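Local coordinates for DNA polymerase sliding clamp 2 (Thermococcus kodakarensis, PDB 3LX2), which probably encircles DNA as a homotrimeric ring, serving as a moving platform that tethers the replicative polymerase and other proteins during synthesis, at residues 2-14 against 80-94. Numbering follows the deposited sequence.
Sequences TFEIVFDSAREFE and LKLARSRDTLVLRKG. With SO4 (sulfate ion), chain E.
With chi1 at 64°, the F3 ring is swung across to the neighbouring strand, where K93 CB sits over one of its faces, 3.8 Å from the centroid; E4 and R92 instead both run with CG opposite the backbone N (178° and 180°) and lie side by side. These pairs belong to adjacent antiparallel strands, 3-7 and 88-93, in the N-terminal half of a PCNA-fold subunit. Three hydrogen-bonded pairs, F3 with K93, I5 with L91 and F7 with L89, zip the backbones together. On the E4 face, R92 NE approaches E4 OE1 from above the carboxylate plane, at 2.9 Å, in a salt bridge, while R92 NH2 adds a weak second bond. On the F3 side, K93 runs on past the ring to a salt bridge with E67.

Helix 10-21 packs on this same face, which also carries I5, F7, L89 and L91, through largely apolar contacts of A10 and F13. L89 CD2 presses onto the F13 ring, 3.4 Å from F13 CG, with L80 CD1 near the ring's edge. A10 CB touches both A83 CB, at 3.7 Å, and L89 CB, and A10 N donates to D87 O at 3.2 Å, tying the helix start to the 84-87 turn. A sulfate, probably from the crystallisation liquor, lies by that turn and receives R86 N at O2. R11 reaches it through weak bonds from NH1, its guanidinium covered on one face by S85 CB, 3.3 Å from R11 NH1.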
loop_
_atom_site.group_PDB
_atom_site.type_symbol
_atom_site.label_atom_id
_atom_site.label_comp_id
_atom_site.label_asym_id
_atom_site.label_seq_id
_atom_site.Cartn_x
_atom_site.Cartn_y
_atom_site.Cartn_z
ATOM N N THR A 2 -1.456 28.793 -30.559
ATOM C CA THR A 2 -0.108 28.162 -30.313
ATOM C C THR A 2 0.362 28.533 -28.902
ATOM O O THR A 2 0.336 29.711 -28.525
ATOM C CB THR A 2 0.947 28.616 -31.379
ATOM O OG1 THR A 2 0.686 27.934 -32.610
ATOM C CG2 THR A 2 2.388 28.336 -30.959
ATOM N N PHE A 3 0.769 27.539 -28.116
ATOM C CA PHE A 3 1.394 27.885 -26.845
ATOM C C PHE A 3 2.472 26.916 -26.370
ATOM O O PHE A 3 2.567 25.789 -26.831
ATOM C CB PHE A 3 0.326 28.078 -25.754
ATOM C CG PHE A 3 -0.443 26.836 -25.432
ATOM C CD1 PHE A 3 0.093 25.862 -24.589
ATOM C CD2 PHE A 3 -1.702 26.635 -25.959
ATOM C CE1 PHE A 3 -0.628 24.697 -24.277
ATOM C CE2 PHE A 3 -2.440 25.487 -25.638
ATOM C CZ PHE A 3 -1.894 24.516 -24.791
ATOM N N GLU A 4 3.264 27.405 -25.436
ATOM C CA GLU A 4 4.220 26.620 -24.712
ATOM C C GLU A 4 4.239 27.137 -23.267
ATOM O O GLU A 4 4.652 28.255 -23.017
ATOM C CB GLU A 4 5.629 26.705 -25.339
ATOM C CG GLU A 4 6.622 25.919 -24.520
ATOM C CD GLU A 4 7.872 25.457 -25.274
ATOM O OE1 GLU A 4 7.734 24.813 -26.343
ATOM O OE2 GLU A 4 9.000 25.701 -24.741
ATOM N N ILE A 5 3.826 26.291 -22.333
ATOM C CA ILE A 5 3.740 26.628 -20.941
ATOM C C ILE A 5 4.533 25.589 -20.155
ATOM O O ILE A 5 4.440 24.386 -20.431
ATOM C CB ILE A 5 2.242 26.589 -20.507
ATOM C CG1 ILE A 5 1.537 27.851 -20.999
ATOM C CG2 ILE A 5 2.065 26.423 -19.002
ATOM C CD1 ILE A 5 -0.025 27.760 -20.974
ATOM N N VAL A 6 5.280 26.047 -19.161
ATOM C CA VAL A 6 6.116 25.181 -18.383
ATOM C C VAL A 6 5.811 25.412 -16.919
ATOM O O VAL A 6 5.912 26.565 -16.442
ATOM C CB VAL A 6 7.609 25.494 -18.589
ATOM C CG1 VAL A 6 8.410 24.527 -17.804
ATOM C CG2 VAL A 6 8.029 25.441 -20.090
ATOM N N PHE A 7 5.427 24.341 -16.215
ATOM C CA PHE A 7 5.191 24.422 -14.784
ATOM C C PHE A 7 6.249 23.579 -14.074
ATOM O O PHE A 7 6.557 22.489 -14.493
ATOM C CB PHE A 7 3.736 23.984 -14.467
ATOM C CG PHE A 7 3.291 24.235 -13.025
ATOM C CD1 PHE A 7 3.135 25.530 -12.524
ATOM C CD2 PHE A 7 2.989 23.162 -12.171
ATOM C CE1 PHE A 7 2.686 25.760 -11.156
ATOM C CE2 PHE A 7 2.530 23.364 -10.825
ATOM C CZ PHE A 7 2.376 24.666 -10.317
ATOM N N ASP A 8 6.822 24.052 -12.991
ATOM C CA ASP A 8 7.965 23.312 -12.430
ATOM C C ASP A 8 7.619 22.147 -11.509
ATOM O O ASP A 8 8.514 21.552 -10.888
ATOM C CB ASP A 8 8.950 24.241 -11.738
ATOM C CG ASP A 8 8.337 24.924 -10.576
ATOM O OD1 ASP A 8 7.246 24.482 -10.156
ATOM O OD2 ASP A 8 8.945 25.879 -10.064
ATOM N N SER A 9 6.345 21.793 -11.402
ATOM C CA SER A 9 5.994 20.578 -10.652
ATOM C C SER A 9 4.803 19.816 -11.242
ATOM O O SER A 9 3.625 20.120 -10.953
ATOM C CB SER A 9 5.787 20.907 -9.173
ATOM O OG SER A 9 5.490 19.740 -8.438
ATOM N N ALA A 10 5.121 18.828 -12.071
ATOM C CA ALA A 10 4.105 18.018 -12.679
ATOM C C ALA A 10 3.192 17.352 -11.614
ATOM O O ALA A 10 1.999 17.192 -11.820
ATOM C CB ALA A 10 4.742 17.007 -13.578
ATOM N N ARG A 11 3.789 17.002 -10.483
ATOM C CA ARG A 11 3.112 16.350 -9.362
ATOM C C ARG A 11 2.122 17.252 -8.684
ATOM O O ARG A 11 1.025 16.824 -8.447
ATOM C CB ARG A 11 4.091 15.834 -8.305
ATOM C CG ARG A 11 4.490 14.378 -8.436
ATOM C CD ARG A 11 5.750 14.333 -7.700
ATOM N NE ARG A 11 5.924 13.246 -6.752
ATOM C CZ ARG A 11 6.591 13.357 -5.596
ATOM N NH1 ARG A 11 7.089 14.520 -5.135
ATOM N NH2 ARG A 11 6.742 12.281 -4.874
ATOM N N GLU A 12 2.516 18.478 -8.348
ATOM C CA GLU A 12 1.513 19.471 -7.954
ATOM C C GLU A 12 0.400 19.471 -8.956
ATOM O O GLU A 12 -0.746 19.265 -8.576
ATOM C CB GLU A 12 2.095 20.863 -7.776
ATOM C CG GLU A 12 2.188 21.240 -6.316
ATOM C CD GLU A 12 3.027 22.478 -6.070
ATOM O OE1 GLU A 12 3.144 23.346 -6.974
ATOM O OE2 GLU A 12 3.588 22.587 -4.958
ATOM N N PHE A 13 0.703 19.617 -10.235
ATOM C CA PHE A 13 -0.386 19.696 -11.241
ATOM C C PHE A 13 -1.234 18.442 -11.339
ATOM O O PHE A 13 -2.434 18.512 -11.617
ATOM C CB PHE A 13 0.198 19.964 -12.605
ATOM C CG PHE A 13 -0.641 20.803 -13.467
ATOM C CD1 PHE A 13 -1.487 20.230 -14.398
ATOM C CD2 PHE A 13 -0.548 22.193 -13.416
ATOM C CE1 PHE A 13 -2.259 21.015 -15.269
ATOM C CE2 PHE A 13 -1.364 23.011 -14.306
ATOM C CZ PHE A 13 -2.228 22.389 -15.221
ATOM N N GLU A 14 -0.598 17.276 -11.152
ATOM C CA GLU A 14 -1.306 15.986 -11.080
ATOM C C GLU A 14 -2.465 16.084 -10.080
ATOM O O GLU A 14 -3.512 15.515 -10.267
ATOM C CB GLU A 14 -0.328 14.919 -10.599
ATOM C CG GLU A 14 -0.859 13.477 -10.509
ATOM C CD GLU A 14 -1.647 13.230 -9.244
ATOM O OE1 GLU A 14 -1.452 13.989 -8.283
ATOM O OE2 GLU A 14 -2.506 12.326 -9.205
ATOM N N LEU A 80 -0.129 12.206 -16.068
ATOM C CA LEU A 80 0.402 12.983 -14.968
ATOM C C LEU A 80 0.805 12.091 -13.783
ATOM O O LEU A 80 1.692 12.434 -12.996
ATOM C CB LEU A 80 -0.559 14.107 -14.555
ATOM C CG LEU A 80 -0.769 15.204 -15.607
ATOM C CD1 LEU A 80 -1.824 16.117 -15.098
ATOM C CD2 LEU A 80 0.534 15.993 -15.850
ATOM N N LYS A 81 0.180 10.920 -13.693
ATOM C CA LYS A 81 0.499 10.029 -12.604
ATOM C C LYS A 81 1.849 9.374 -12.853
ATOM O O LYS A 81 2.408 8.760 -11.961
ATOM C CB LYS A 81 -0.631 9.003 -12.388
ATOM C CG LYS A 81 -1.852 9.555 -11.581
ATOM C CD LYS A 81 -3.014 8.569 -11.569
ATOM C CE LYS A 81 -3.757 8.509 -10.242
ATOM N NZ LYS A 81 -2.866 7.803 -9.207
ATOM N N LEU A 82 2.399 9.522 -14.048
ATOM C CA LEU A 82 3.792 9.037 -14.240
ATOM C C LEU A 82 4.857 9.953 -13.697
ATOM O O LEU A 82 6.009 9.527 -13.586
ATOM C CB LEU A 82 4.129 8.726 -15.693
ATOM C CG LEU A 82 3.145 7.842 -16.479
ATOM C CD1 LEU A 82 3.562 7.986 -17.923
ATOM C CD2 LEU A 82 3.104 6.372 -16.073
ATOM N N ALA A 83 4.496 11.192 -13.350
ATOM C CA ALA A 83 5.499 12.192 -12.922
ATOM C C ALA A 83 6.267 11.696 -11.713
ATOM O O ALA A 83 5.669 11.233 -10.783
ATOM C CB ALA A 83 4.873 13.439 -12.587
ATOM N N ARG A 84 7.591 11.816 -11.708
ATOM C CA ARG A 84 8.322 11.556 -10.474
ATOM C C ARG A 84 8.547 12.872 -9.713
ATOM O O ARG A 84 8.246 13.965 -10.225
ATOM C CB ARG A 84 9.615 10.794 -10.757
ATOM C CG ARG A 84 9.397 9.266 -11.110
ATOM C CD ARG A 84 10.478 8.361 -10.420
ATOM N NE ARG A 84 11.842 8.723 -10.829
ATOM C CZ ARG A 84 12.918 8.617 -10.049
ATOM N NH1 ARG A 84 12.815 8.159 -8.792
ATOM N NH2 ARG A 84 14.113 8.971 -10.531
ATOM N N SER A 85 9.062 12.773 -8.494
ATOM C CA SER A 85 9.382 13.952 -7.707
ATOM C C SER A 85 10.353 14.854 -8.490
ATOM O O SER A 85 11.277 14.399 -9.168
ATOM C CB SER A 85 9.974 13.535 -6.349
ATOM O OG SER A 85 10.977 12.514 -6.557
ATOM N N ARG A 86 10.110 16.145 -8.423
ATOM C CA ARG A 86 10.884 17.093 -9.182
ATOM C C ARG A 86 10.762 17.035 -10.715
ATOM O O ARG A 86 11.432 17.805 -11.347
ATOM C CB ARG A 86 12.360 17.054 -8.720
ATOM C CG ARG A 86 12.537 17.361 -7.196
ATOM C CD ARG A 86 13.879 16.877 -6.536
ATOM N NE ARG A 86 13.996 15.426 -6.246
ATOM C CZ ARG A 86 14.620 14.532 -7.029
ATOM N NH1 ARG A 86 15.185 14.924 -8.160
ATOM N NH2 ARG A 86 14.703 13.246 -6.684
ATOM N N ASP A 87 9.934 16.182 -11.347
ATOM C CA ASP A 87 9.725 16.287 -12.829
ATOM C C ASP A 87 9.101 17.648 -13.139
ATOM O O ASP A 87 8.261 18.117 -12.378
ATOM C CB ASP A 87 8.763 15.231 -13.394
ATOM C CG ASP A 87 9.395 13.815 -13.589
ATOM O OD1 ASP A 87 10.617 13.648 -13.662
ATOM O OD2 ASP A 87 8.631 12.838 -13.671
ATOM N N THR A 88 9.488 18.289 -14.228
ATOM C CA THR A 88 8.754 19.481 -14.610
ATOM C C THR A 88 7.662 19.127 -15.632
ATOM O O THR A 88 7.673 18.035 -16.184
ATOM C CB THR A 88 9.683 20.644 -15.158
ATOM O OG1 THR A 88 10.104 20.322 -16.474
ATOM C CG2 THR A 88 10.843 20.911 -14.256
ATOM N N LEU A 89 6.718 20.034 -15.867
ATOM C CA LEU A 89 5.606 19.772 -16.756
ATOM C C LEU A 89 5.641 20.781 -17.868
ATOM O O LEU A 89 5.782 21.982 -17.628
ATOM C CB LEU A 89 4.268 19.927 -16.017
ATOM C CG LEU A 89 2.921 20.007 -16.787
ATOM C CD1 LEU A 89 2.728 18.833 -17.666
ATOM C CD2 LEU A 89 1.693 20.127 -15.834
ATOM N N VAL A 90 5.489 20.290 -19.088
ATOM C CA VAL A 90 5.374 21.165 -20.237
ATOM C C VAL A 90 4.072 20.881 -20.935
ATOM O O VAL A 90 3.809 19.730 -21.298
ATOM C CB VAL A 90 6.428 20.882 -21.334
ATOM C CG1 VAL A 90 6.255 21.881 -22.532
ATOM C CG2 VAL A 90 7.867 20.885 -20.790
ATOM N N LEU A 91 3.281 21.928 -21.153
ATOM C CA LEU A 91 2.131 21.813 -22.020
ATOM C C LEU A 91 2.358 22.648 -23.270
ATOM O O LEU A 91 2.700 23.828 -23.208
ATOM C CB LEU A 91 0.879 22.269 -21.311
ATOM C CG LEU A 91 0.577 21.625 -19.951
ATOM C CD1 LEU A 91 -0.551 22.447 -19.241
ATOM C CD2 LEU A 91 0.166 20.183 -20.142
ATOM N N ARG A 92 2.165 22.014 -24.414
ATOM C CA ARG A 92 2.548 22.607 -25.658
ATOM C C ARG A 92 1.579 22.280 -26.791
ATOM O O ARG A 92 1.220 21.113 -27.017
ATOM C CB ARG A 92 3.941 22.140 -26.021
ATOM C CG ARG A 92 4.389 22.708 -27.300
ATOM C CD ARG A 92 5.539 21.905 -27.799
ATOM N NE ARG A 92 6.750 22.220 -27.061
ATOM C CZ ARG A 92 7.797 21.416 -27.005
ATOM N NH1 ARG A 92 7.767 20.225 -27.617
ATOM N NH2 ARG A 92 8.860 21.793 -26.319
ATOM N N LYS A 93 1.159 23.327 -27.491
ATOM C CA LYS A 93 0.281 23.173 -28.621
ATOM C C LYS A 93 0.823 23.950 -29.790
ATOM O O LYS A 93 1.177 25.139 -29.660
ATOM C CB LYS A 93 -1.132 23.634 -28.316
ATOM C CG LYS A 93 -2.086 23.302 -29.462
ATOM C CD LYS A 93 -3.501 23.725 -29.189
ATOM C CE LYS A 93 -4.370 23.505 -30.431
ATOM N NZ LYS A 93 -3.942 24.385 -31.565
ATOM N N GLY A 94 0.910 23.251 -30.913
ATOM C CA GLY A 94 1.277 23.846 -32.176
ATOM C C GLY A 94 0.122 23.834 -33.158
ATOM O O GLY A 94 -1.050 24.044 -32.784
HETATM S S SO4 E . 7.670 17.830 -6.405
HETATM O O1 SO4 E . 6.476 18.562 -6.706
HETATM O O2 SO4 E . 7.865 16.712 -7.337
HETATM O O3 SO4 E . 8.725 18.841 -6.583
HETATM O O4 SO4 E . 7.644 17.277 -5.031
HETATM O O HOH W 1 6.714 16.855 -10.090
#